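Ulp1-like SUMO protease (PDB 6DG4) is the catalytic domain of a fungal cysteine protease of the Ulp1 family that probably cleaves SUMO from its precursors and conjugates. Local coordinates at residues Arg148-Gly159 against Glu185-Gln196. Numbering follows the deposited sequence.
With SO4 (sulfate ion), chain C.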
ATOM      1  N   ARG A 148      -2.595  -7.253  17.130  1.00 10.89           N
ATOM      2  CA  ARG A 148      -1.951  -8.561  17.139  1.00 10.23           C
ATOM      3  C   ARG A 148      -2.482  -9.429  15.998  1.00 10.39           C
ATOM      4  O   ARG A 148      -2.782 -10.609  16.179  1.00 11.10           O
ATOM      5  CB  ARG A 148      -2.080  -9.272  18.490  1.00 11.54           C
ATOM      6  CG  ARG A 148      -1.759  -8.425  19.719  1.00 12.44           C
ATOM      7  CD  ARG A 148      -0.290  -8.019  19.843  1.00 10.95           C
ATOM      8  NE  ARG A 148      -0.047  -7.506  21.185  1.00 11.05           N
ATOM      9  CZ  ARG A 148      -0.234  -6.248  21.569  1.00 10.63           C
ATOM     10  NH1 ARG A 148      -0.638  -5.335  20.709  1.00 11.79           N
ATOM     11  NH2 ARG A 148      -0.027  -5.909  22.834  1.00 12.05           N
ATOM     12  N   THR A 149      -2.577  -8.844  14.804  1.00  9.87           N
ATOM     13  CA  THR A 149      -3.037  -9.602  13.651  1.00  9.41           C
ATOM     14  C   THR A 149      -2.078  -9.480  12.477  1.00  9.08           C
ATOM     15  O   THR A 149      -1.364  -8.483  12.320  1.00  9.68           O
ATOM     16  CB  THR A 149      -4.448  -9.195  13.180  1.00 10.08           C
ATOM     17  OG1 THR A 149      -4.450  -7.836  12.724  1.00 11.18           O
ATOM     18  CG2 THR A 149      -5.449  -9.375  14.304  1.00 11.34           C
ATOM     19  N   VAL A 150      -2.090 -10.519  11.650  1.00  9.32           N
ATOM     20  CA  VAL A 150      -1.488 -10.478  10.328  1.00  9.48           C
ATOM     21  C   VAL A 150      -2.575 -10.807   9.316  1.00 10.09           C
ATOM     22  O   VAL A 150      -3.498 -11.579   9.600  1.00 11.35           O
ATOM     23  CB  VAL A 150      -0.295 -11.446  10.173  1.00 11.23           C
ATOM     24  CG1 VAL A 150       0.754 -11.193  11.260  1.00 11.60           C
ATOM     25  CG2 VAL A 150      -0.762 -12.899  10.196  1.00 13.38           C
ATOM     26  N   SER A 151      -2.446 -10.233   8.123  1.00 10.31           N
ATOM     27  CA  SER A 151      -3.418 -10.448   7.067  1.00 10.35           C
ATOM     28  C   SER A 151      -2.719 -10.441   5.718  1.00 10.08           C
ATOM     29  O   SER A 151      -1.684  -9.794   5.533  1.00 10.09           O
ATOM     30  CB  SER A 151      -4.502  -9.361   7.039  1.00 10.42           C
ATOM     31  OG  SER A 151      -5.168  -9.251   8.285  1.00 11.54           O
ATOM     32  N   HIS A 152      -3.318 -11.150   4.772  1.00 10.22           N
ATOM     33  CA  HIS A 152      -2.885 -11.139   3.383  1.00 10.02           C
ATOM     34  C   HIS A 152      -4.123 -10.898   2.537  1.00  9.97           C
ATOM     35  O   HIS A 152      -5.051 -11.715   2.550  1.00 11.84           O
ATOM     36  CB  HIS A 152      -2.231 -12.473   3.026  1.00 10.71           C
ATOM     37  CG  HIS A 152      -1.767 -12.555   1.608  1.00 10.31           C
ATOM     38  ND1 HIS A 152      -1.966 -13.672   0.827  1.00 11.34           N
ATOM     39  CD2 HIS A 152      -1.128 -11.656   0.824  1.00 10.84           C
ATOM     40  CE1 HIS A 152      -1.453 -13.464  -0.372  1.00 10.82           C
ATOM     41  NE2 HIS A 152      -0.944 -12.246  -0.402  1.00 11.22           N
ATOM     42  N   LEU A 153      -4.145  -9.776   1.817  1.00  9.88           N
ATOM     43  CA  LEU A 153      -5.291  -9.391   0.999  1.00 10.33           C
ATOM     44  C   LEU A 153      -4.946  -9.671  -0.458  1.00  9.79           C
ATOM     45  O   LEU A 153      -4.103  -8.987  -1.050  1.00 10.55           O
ATOM     46  CB  LEU A 153      -5.665  -7.924   1.193  1.00 10.58           C
ATOM     47  CG  LEU A 153      -6.381  -7.599   2.505  1.00 13.29           C
ATOM     48  CD1 LEU A 153      -5.412  -7.564   3.676  1.00 16.76           C
ATOM     49  CD2 LEU A 153      -7.148  -6.290   2.403  1.00 15.22           C
ATOM     50  N   ASP A 154      -5.586 -10.687  -1.021  1.00 11.33           N
ATOM     51  CA  ASP A 154      -5.399 -11.080  -2.412  1.00 11.63           C
ATOM     52  C   ASP A 154      -6.720 -10.834  -3.129  1.00 11.03           C
ATOM     53  O   ASP A 154      -7.718 -11.500  -2.840  1.00 12.24           O
ATOM     54  CB  ASP A 154      -5.013 -12.553  -2.475  1.00 11.96           C
ATOM     55  CG  ASP A 154      -4.659 -13.004  -3.870  1.00 11.69           C
ATOM     56  OD1 ASP A 154      -5.029 -12.305  -4.840  1.00 12.30           O
ATOM     57  OD2 ASP A 154      -4.019 -14.069  -3.991  1.00 16.01           O
ATOM     58  N   SER A 155      -6.724  -9.867  -4.051  1.00 10.66           N
ATOM     59  CA  SER A 155      -7.946  -9.530  -4.772  1.00 11.03           C
ATOM     60  C   SER A 155      -8.476 -10.703  -5.586  1.00 12.62           C
ATOM     61  O   SER A 155      -9.680 -10.774  -5.846  1.00 12.57           O
ATOM     62  CB  SER A 155      -7.717  -8.299  -5.656  1.00 11.36           C
ATOM     63  OG  SER A 155      -6.547  -8.418  -6.461  1.00 12.40           O
ATOM     64  N   MET A 156      -7.614 -11.643  -5.986  1.00 13.08           N
ATOM     65  CA  MET A 156      -8.106 -12.795  -6.737  1.00 14.95           C
ATOM     66  C   MET A 156      -9.002 -13.692  -5.899  1.00 17.08           C
ATOM     67  O   MET A 156      -9.763 -14.483  -6.467  1.00 20.51           O
ATOM     68  CB  MET A 156      -6.941 -13.577  -7.334  1.00 16.81           C
ATOM     69  CG  MET A 156      -6.331 -12.831  -8.492  1.00 15.77           C
ATOM     70  SD  MET A 156      -4.901 -13.640  -9.216  1.00 27.82           S
ATOM     71  CE  MET A 156      -5.626 -15.185  -9.759  1.00 40.21           C
ATOM     72  N   ALA A 157      -8.942 -13.575  -4.574  1.00 15.22           N
ATOM     73  CA  ALA A 157      -9.771 -14.360  -3.669  1.00 16.82           C
ATOM     74  C   ALA A 157     -10.751 -13.480  -2.900  1.00 16.21           C
ATOM     75  O   ALA A 157     -11.151 -13.811  -1.779  1.00 17.65           O
ATOM     76  CB  ALA A 157      -8.892 -15.161  -2.709  1.00 19.01           C
ATOM     77  N   ALA A 158     -11.153 -12.359  -3.496  1.00 16.96           N
ATOM     78  CA  ALA A 158     -12.062 -11.419  -2.843  1.00 16.62           C
ATOM     79  C   ALA A 158     -11.561 -11.072  -1.443  1.00 16.27           C
ATOM     80  O   ALA A 158     -12.327 -10.990  -0.478  1.00 16.07           O
ATOM     81  CB  ALA A 158     -13.496 -11.952  -2.822  1.00 17.57           C
ATOM     82  N   GLY A 159     -10.244 -10.876  -1.337  1.00 15.08           N
ATOM     83  CA  GLY A 159      -9.598 -10.480  -0.110  1.00 15.26           C
ATOM     84  C   GLY A 159      -8.921 -11.604   0.656  1.00 16.35           C
ATOM     85  O   GLY A 159      -7.924 -11.351   1.339  1.00 17.46           O
ATOM     86  N   GLU A 185      -1.836 -15.119  21.344  1.00 10.43           N
ATOM     87  CA  GLU A 185      -2.558 -13.853  21.280  1.00 10.71           C
ATOM     88  C   GLU A 185      -2.473 -13.195  19.911  1.00 11.23           C
ATOM     89  O   GLU A 185      -3.163 -12.200  19.683  1.00 13.39           O
ATOM     90  CB  GLU A 185      -2.096 -12.914  22.408  1.00 11.94           C
ATOM     91  CG  GLU A 185      -2.664 -13.351  23.770  1.00 11.18           C
ATOM     92  CD  GLU A 185      -2.123 -12.602  24.981  1.00 12.75           C
ATOM     93  OE1 GLU A 185      -2.178 -11.353  25.018  1.00 14.46           O
ATOM     94  OE2 GLU A 185      -1.677 -13.284  25.929  1.00 14.33           O
ATOM     95  N   TRP A 186      -1.679 -13.744  18.995  1.00 10.37           N
ATOM     96  CA  TRP A 186      -1.635 -13.318  17.605  1.00 10.97           C
ATOM     97  C   TRP A 186      -2.534 -14.214  16.762  1.00 11.78           C
ATOM     98  O   TRP A 186      -2.737 -15.391  17.072  1.00 14.44           O
ATOM     99  CB  TRP A 186      -0.198 -13.386  17.067  1.00 10.16           C
ATOM    100  CG  TRP A 186       0.621 -12.210  17.493  1.00 10.54           C
ATOM    101  CD1 TRP A 186       1.260 -12.040  18.689  1.00 10.68           C
ATOM    102  CD2 TRP A 186       0.856 -11.016  16.740  1.00  9.14           C
ATOM    103  NE1 TRP A 186       1.891 -10.817  18.720  1.00 10.52           N
ATOM    104  CE2 TRP A 186       1.650 -10.168  17.537  1.00  9.87           C
ATOM    105  CE3 TRP A 186       0.479 -10.587  15.463  1.00 10.17           C
ATOM    106  CZ2 TRP A 186       2.068  -8.915  17.097  1.00  9.81           C
ATOM    107  CZ3 TRP A 186       0.896  -9.349  15.031  1.00 10.34           C
ATOM    108  CH2 TRP A 186       1.674  -8.521  15.845  1.00  9.69           C
ATOM    109  N   GLN A 187      -3.085 -13.644  15.695  1.00 12.10           N
ATOM    110  CA  GLN A 187      -3.856 -14.447  14.764  1.00 14.22           C
ATOM    111  C   GLN A 187      -3.782 -13.860  13.367  1.00 12.10           C
ATOM    112  O   GLN A 187      -3.528 -12.668  13.173  1.00 12.68           O
ATOM    113  CB  GLN A 187      -5.326 -14.577  15.162  1.00 20.40           C
ATOM    114  CG  GLN A 187      -6.068 -13.282  15.246  1.00 24.78           C
ATOM    115  CD  GLN A 187      -7.399 -13.449  15.952  1.00 31.39           C
ATOM    116  OE1 GLN A 187      -8.346 -14.009  15.396  1.00 33.29           O
ATOM    117  NE2 GLN A 187      -7.475 -12.977  17.192  1.00 34.22           N
ATOM    118  N   ALA A 188      -4.001 -14.731  12.396  1.00 13.44           N
ATOM    119  CA  ALA A 188      -4.187 -14.325  11.017  1.00 13.14           C
ATOM    120  C   ALA A 188      -5.670 -14.057  10.805  1.00 15.24           C
ATOM    121  O   ALA A 188      -6.517 -14.860  11.210  1.00 19.74           O
ATOM    122  CB  ALA A 188      -3.701 -15.424  10.076  1.00 16.46           C
ATOM    123  N   VAL A 189      -5.981 -12.917  10.197  1.00 13.94           N
ATOM    124  CA  VAL A 189      -7.355 -12.489   9.973  1.00 15.24           C
ATOM    125  C   VAL A 189      -7.523 -12.193   8.491  1.00 12.63           C
ATOM    126  O   VAL A 189      -6.706 -11.477   7.901  1.00 13.43           O
ATOM    127  CB  VAL A 189      -7.699 -11.235  10.798  1.00 19.95           C
ATOM    128  CG1 VAL A 189      -9.058 -10.673  10.392  1.00 22.73           C
ATOM    129  CG2 VAL A 189      -7.660 -11.553  12.290  1.00 21.72           C
ATOM    130  N   ASP A 190      -8.577 -12.743   7.895  1.00 12.65           N
ATOM    131  CA  ASP A 190      -8.941 -12.422   6.526  1.00 13.35           C
ATOM    132  C   ASP A 190      -9.937 -11.270   6.514  1.00 14.69           C
ATOM    133  O   ASP A 190     -10.830 -11.190   7.365  1.00 17.24           O
ATOM    134  CB  ASP A 190      -9.577 -13.623   5.827  1.00 15.22           C
ATOM    135  CG  ASP A 190      -8.564 -14.666   5.395  1.00 17.69           C
ATOM    136  OD1 ASP A 190      -7.460 -14.318   4.932  1.00 17.65           O
ATOM    137  OD2 ASP A 190      -8.893 -15.858   5.503  1.00 24.41           O
ATOM    138  N   PHE A 191      -9.771 -10.379   5.546  1.00 13.10           N
ATOM    139  CA  PHE A 191     -10.715  -9.308   5.281  1.00 14.35           C
ATOM    140  C   PHE A 191     -11.335  -9.520   3.909  1.00 13.52           C
ATOM    141  O   PHE A 191     -10.632  -9.839   2.946  1.00 16.21           O
ATOM    142  CB  PHE A 191     -10.023  -7.939   5.298  1.00 16.10           C
ATOM    143  CG  PHE A 191      -9.527  -7.537   6.649  1.00 18.14           C
ATOM    144  CD1 PHE A 191     -10.394  -7.002   7.581  1.00 21.43           C
ATOM    145  CD2 PHE A 191      -8.196  -7.695   6.991  1.00 19.20           C
ATOM    146  CE1 PHE A 191      -9.951  -6.635   8.830  1.00 23.05           C
ATOM    147  CE2 PHE A 191      -7.743  -7.331   8.247  1.00 21.03           C
ATOM    148  CZ  PHE A 191      -8.622  -6.804   9.168  1.00 21.69           C
ATOM    149  N   GLN A 192     -12.647  -9.348   3.821  1.00 13.74           N
ATOM    150  CA  GLN A 192     -13.289  -9.314   2.518  1.00 12.39           C
ATOM    151  C   GLN A 192     -12.847  -8.060   1.778  1.00 11.64           C
ATOM    152  O   GLN A 192     -12.688  -6.991   2.373  1.00 12.69           O
ATOM    153  CB  GLN A 192     -14.808  -9.293   2.668  1.00 15.40           C
ATOM    154  CG  GLN A 192     -15.562  -9.365   1.344  1.00 19.06           C
ATOM    155  CD  GLN A 192     -17.052  -9.002   1.450  1.00 21.07           C
ATOM    156  OE1 GLN A 192     -17.665  -9.038   2.534  1.00 23.66           O
ATOM    157  NE2 GLN A 192     -17.637  -8.650   0.307  1.00 17.82           N
ATOM    158  N   ALA A 193     -12.645  -8.194   0.477  1.00 11.62           N
ATOM    159  CA  ALA A 193     -12.267  -7.057  -0.346  1.00 10.91           C
ATOM    160  C   ALA A 193     -12.816  -7.284  -1.742  1.00  9.94           C
ATOM    161  O   ALA A 193     -13.192  -8.411  -2.089  1.00 11.57           O
ATOM    162  CB  ALA A 193     -10.744  -6.876  -0.379  1.00 11.76           C
ATOM    163  N   PRO A 194     -12.911  -6.234  -2.554  1.00 10.60           N
ATOM    164  CA  PRO A 194     -13.466  -6.406  -3.899  1.00 10.29           C
ATOM    165  C   PRO A 194     -12.702  -7.448  -4.700  1.00  9.74           C
ATOM    166  O   PRO A 194     -11.482  -7.579  -4.592  1.00 10.97           O
ATOM    167  CB  PRO A 194     -13.330  -5.006  -4.509  1.00 10.70           C
ATOM    168  CG  PRO A 194     -13.461  -4.102  -3.318  1.00 11.19           C
ATOM    169  CD  PRO A 194     -12.705  -4.808  -2.231  1.00 10.03           C
ATOM    170  N   ARG A 195     -13.443  -8.191  -5.515  1.00 11.63           N
ATOM    171  CA  ARG A 195     -12.889  -9.304  -6.267  1.00 11.12           C
ATOM    172  C   ARG A 195     -12.276  -8.843  -7.581  1.00 10.07           C
ATOM    173  O   ARG A 195     -12.851  -8.025  -8.307  1.00 12.75           O
ATOM    174  CB  ARG A 195     -13.983 -10.329  -6.568  1.00 14.17           C
ATOM    175  CG  ARG A 195     -13.487 -11.553  -7.322  1.00 17.96           C
ATOM    176  CD  ARG A 195     -14.596 -12.567  -7.523  1.00 21.76           C
ATOM    177  NE  ARG A 195     -15.007 -13.185  -6.266  1.00 25.23           N
ATOM    178  CZ  ARG A 195     -14.353 -14.179  -5.672  1.00 27.95           C
ATOM    179  NH1 ARG A 195     -13.239 -14.661  -6.214  1.00 28.53           N
ATOM    180  NH2 ARG A 195     -14.810 -14.689  -4.533  1.00 29.48           N
ATOM    181  N   GLN A 196     -11.119  -9.419  -7.888  1.00 11.30           N
ATOM    182  CA  GLN A 196     -10.433  -9.203  -9.145  1.00 11.20           C
ATOM    183  C   GLN A 196     -10.860 -10.236 -10.176  1.00 12.84           C
ATOM    184  O   GLN A 196     -10.875 -11.441  -9.901  1.00 15.03           O
ATOM    185  CB  GLN A 196      -8.924  -9.324  -8.923  1.00 12.37           C
ATOM    186  CG  GLN A 196      -8.113  -9.338 -10.197  1.00 13.83           C
ATOM    187  CD  GLN A 196      -6.639  -9.562  -9.931  1.00 16.08           C
ATOM    188  OE1 GLN A 196      -6.082  -9.012  -8.984  1.00 16.62           O
ATOM    189  NE2 GLN A 196      -6.009 -10.402 -10.740  1.00 18.46           N
TER
HETATM  190  S   SO4 C 302     -12.264 -17.738  -4.253  1.00 69.96           S
HETATM  191  O1  SO4 C 302     -11.770 -16.863  -5.314  1.00 95.11           O
HETATM  192  O2  SO4 C 302     -13.551 -18.305  -4.645  1.00 70.81           O
HETATM  193  O3  SO4 C 302     -11.304 -18.818  -4.036  1.00 96.98           O
HETATM  194  O4  SO4 C 302     -12.427 -16.969  -3.022  1.00105.41           O
HETATM  195  O   HOH W   1      -5.190 -11.156  17.863  1.00 20.90           O
HETATM  196  O   HOH W   2      -5.471 -12.683   5.753  1.00 14.21           O
HETATM  197  O   HOH W   3     -11.445 -13.752  -8.643  1.00 33.99           O
HETATM  198  O   HOH W   4      -7.492 -10.828   3.888  1.00 16.19           O
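Thr149 and Val150 pair in parallel with Gln187 and Ala188: Val150 N donates to Gln187 O (3.0 Å), and Val150 O receives Val189 N at 2.9 Å. At the start of this ladder the indole of Trp186 lies flat against the backbone of Arg148, whose CA sits 3.5 Å from the centroid of the six-membered ring, 10° off its normal, while CD of Arg148 reaches CE2 and NE1. Since Phe181 and helix 163-177 also touch the indole, an alanine in place of Trp186 would probably leave a gap between that helix and the Arg148 backbone. Farther on, Ser151 OG, turned beside its own backbone N (chi1 -56°), donates to Val189 O at 2.7 Å and meets the edge of the Phe191 ring, 3.2 Å from CE2.

Beyond the strands, Ser155 grips Gln196 twice: its O accepts Gln196 N from above the carbonyl plane (2.8 Å), and its OG donates to Gln196 OE1 at 2.6 Å, restraining the amide, whose NE2 side lies against Met156 CG. Arg195 packs one guanidinium face on Ala158 CB, and its NH1 donates to O1 of a sulfate probably from the crystallisation liquor.

Helix 163-177 links the parallel strands in a beta-alpha-beta crossover; past their C-terminal ends, Asp154 bonds His137 and Gln196 touches Cys202, consistent with the His-Asp-Cys triad and oxyanion-hole glutamine of Ulp1-family proteases.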